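Local coordinates for UPF0033 domain-containing protein (Desulfitobacterium hafniense, PDB 3HZ7), which is of unknown function but carries an N-terminal TusA-like (SirA-like) domain and so probably takes part in sulfur transfer, at residues I13-A18 and Q46-G51. Residues are numbered along the deposited sequence; the frame is centred on the assembly and turned at random.
Sequences IPVIRA and QKMAEG
Met48, present as selenomethionine, reaches across from helix 39-52 to Val15 and Ala18, which lie one turn apart on helix 13-23. Its CG is anti to the backbone N (chi1 176°), which carries the chain out toward the other helix; further bends at chi2 (-87°) and chi3 (-71°) then turn the tip aside, toward Ala18 on the facing helix. Two parts of the one side chain therefore do different work. The stem runs past the valine, with Met48 CG 4.0 Å from Val15 CG1; the valine and the methionine lie alongside one another, each pointing toward the other's helix. The terminal methyl instead meets the alanine, where Met48 CE comes within 3.6 Å of Ala18 CB. The same methyl lies 3.9 Å from Val15 O, a van der Waals approach to the helix backbone. Side chain to side chain, the contact is apolar, and it is modest in size, burying 131 Å² in all; Val15 CA and Met48 CA, the closest CA pair between the segments, are 7.4 Å apart. Leu45 of helix 39-52 also touches both Val15 and Ala18, while Ala18 touches Val34 of strand 31-36 and Met48 touches Ile70 of strand 66-71, so both helices rest on the sheet here. Two helices packed side by side over a four-stranded mixed sheet, in the order strand-helix-strand-helix-strand-strand, form the two-layer alpha/beta sandwich of the TusA family.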
loop_
_atom_site.group_PDB
_atom_site.type_symbol
_atom_site.label_atom_id
_atom_site.label_comp_id
_atom_site.label_asym_id
_atom_site.label_seq_id
_atom_site.Cartn_x
_atom_site.Cartn_y
_atom_site.Cartn_z
ATOM N N ILE A 13 -6.576 1.927 9.013
ATOM C CA ILE A 13 -5.657 3.048 8.861
ATOM C C ILE A 13 -4.653 2.897 7.716
ATOM O O ILE A 13 -4.574 3.802 6.854
ATOM C CB ILE A 13 -4.864 3.299 10.180
ATOM C CG1 ILE A 13 -5.848 3.658 11.304
ATOM C CG2 ILE A 13 -3.747 4.438 9.977
ATOM C CD1 ILE A 13 -6.464 5.049 11.240
ATOM N N PRO A 14 -3.914 1.752 7.658
ATOM C CA PRO A 14 -2.945 1.627 6.551
ATOM C C PRO A 14 -3.593 1.783 5.209
ATOM O O PRO A 14 -3.052 2.512 4.370
ATOM C CB PRO A 14 -2.317 0.228 6.743
ATOM C CG PRO A 14 -2.476 -0.036 8.289
ATOM C CD PRO A 14 -3.927 0.512 8.493
ATOM N N VAL A 15 -4.755 1.147 5.020
ATOM C CA VAL A 15 -5.461 1.195 3.760
ATOM C C VAL A 15 -5.952 2.594 3.406
ATOM O O VAL A 15 -5.957 2.965 2.246
ATOM C CB VAL A 15 -6.697 0.243 3.701
ATOM C CG1 VAL A 15 -7.572 0.597 2.462
ATOM C CG2 VAL A 15 -6.259 -1.185 3.550
ATOM N N ILE A 16 -6.416 3.336 4.412
ATOM C CA ILE A 16 -6.899 4.689 4.205
ATOM C C ILE A 16 -5.713 5.617 3.807
ATOM O O ILE A 16 -5.795 6.401 2.844
ATOM C CB ILE A 16 -7.591 5.167 5.515
ATOM C CG1 ILE A 16 -8.929 4.412 5.626
ATOM C CG2 ILE A 16 -7.776 6.722 5.508
ATOM C CD1 ILE A 16 -9.749 4.630 6.896
ATOM N N ARG A 17 -4.598 5.491 4.518
ATOM C CA ARG A 17 -3.447 6.305 4.206
ATOM C C ARG A 17 -2.985 5.986 2.772
ATOM O O ARG A 17 -2.668 6.873 1.980
ATOM C CB ARG A 17 -2.368 6.045 5.275
ATOM C CG ARG A 17 -2.698 6.637 6.675
ATOM C CD ARG A 17 -1.597 6.471 7.728
ATOM N NE ARG A 17 -0.381 7.159 7.301
ATOM C CZ ARG A 17 0.836 6.966 7.824
ATOM N NH1 ARG A 17 1.033 6.084 8.814
ATOM N NH2 ARG A 17 1.872 7.666 7.353
ATOM N N ALA A 18 -2.995 4.705 2.410
ATOM C CA ALA A 18 -2.592 4.307 1.076
ATOM C C ALA A 18 -3.537 4.825 0.039
ATOM O O ALA A 18 -3.096 5.315 -1.002
ATOM C CB ALA A 18 -2.481 2.724 0.952
ATOM N N GLN A 46 -4.165 -5.103 -0.807
ATOM C CA GLN A 46 -4.281 -5.645 -2.174
ATOM C C GLN A 46 -5.705 -5.623 -2.731
ATOM O O GLN A 46 -5.936 -5.346 -3.924
ATOM C CB GLN A 46 -3.714 -7.072 -2.270
ATOM C CG GLN A 46 -2.212 -7.108 -2.053
ATOM C CD GLN A 46 -1.542 -8.325 -2.636
ATOM O OE1 GLN A 46 -1.826 -9.466 -2.253
ATOM N NE2 GLN A 46 -0.615 -8.077 -3.567
ATOM N N LYS A 47 -6.675 -5.887 -1.873
ATOM C CA LYS A 47 -8.096 -5.851 -2.320
ATOM C C LYS A 47 -8.460 -4.421 -2.747
ATOM O O LYS A 47 -9.175 -4.204 -3.748
ATOM C CB LYS A 47 -9.030 -6.310 -1.187
ATOM C CG LYS A 47 -8.668 -7.736 -0.617
ATOM C CD LYS A 47 -9.918 -8.581 -0.410
ATOM C CE LYS A 47 -9.656 -9.939 0.241
ATOM N NZ LYS A 47 -9.169 -9.820 1.658
HETATM N N MSE A 48 -7.949 -3.435 -2.004
HETATM C CA MSE A 48 -8.203 -2.024 -2.345
HETATM C C MSE A 48 -7.507 -1.707 -3.634
HETATM O O MSE A 48 -8.062 -1.008 -4.496
HETATM C CB MSE A 48 -7.703 -1.100 -1.211
HETATM C CG MSE A 48 -7.835 0.395 -1.509
HETATM SE SE MSE A 48 -6.286 1.213 -2.488
HETATM C CE MSE A 48 -5.052 1.120 -1.014
ATOM N N ALA A 49 -6.283 -2.230 -3.809
ATOM C CA ALA A 49 -5.556 -1.941 -5.059
ATOM C C ALA A 49 -6.302 -2.571 -6.268
ATOM O O ALA A 49 -6.481 -1.932 -7.317
ATOM C CB ALA A 49 -4.104 -2.499 -4.981
ATOM N N GLU A 50 -6.701 -3.837 -6.135
ATOM C CA GLU A 50 -7.406 -4.473 -7.248
ATOM C C GLU A 50 -8.679 -3.669 -7.452
ATOM O O GLU A 50 -8.982 -3.269 -8.579
ATOM C CB GLU A 50 -7.710 -5.959 -6.969
ATOM C CG GLU A 50 -8.768 -6.239 -5.925
ATOM C CD GLU A 50 -9.273 -7.685 -5.967
ATOM O OE1 GLU A 50 -9.860 -8.078 -7.005
ATOM O OE2 GLU A 50 -9.091 -8.427 -4.969
ATOM N N GLY A 51 -9.414 -3.418 -6.361
ATOM C CA GLY A 51 -10.611 -2.600 -6.460
ATOM C C GLY A 51 -10.369 -1.374 -7.336
ATOM O O GLY A 51 -11.138 -1.125 -8.267
#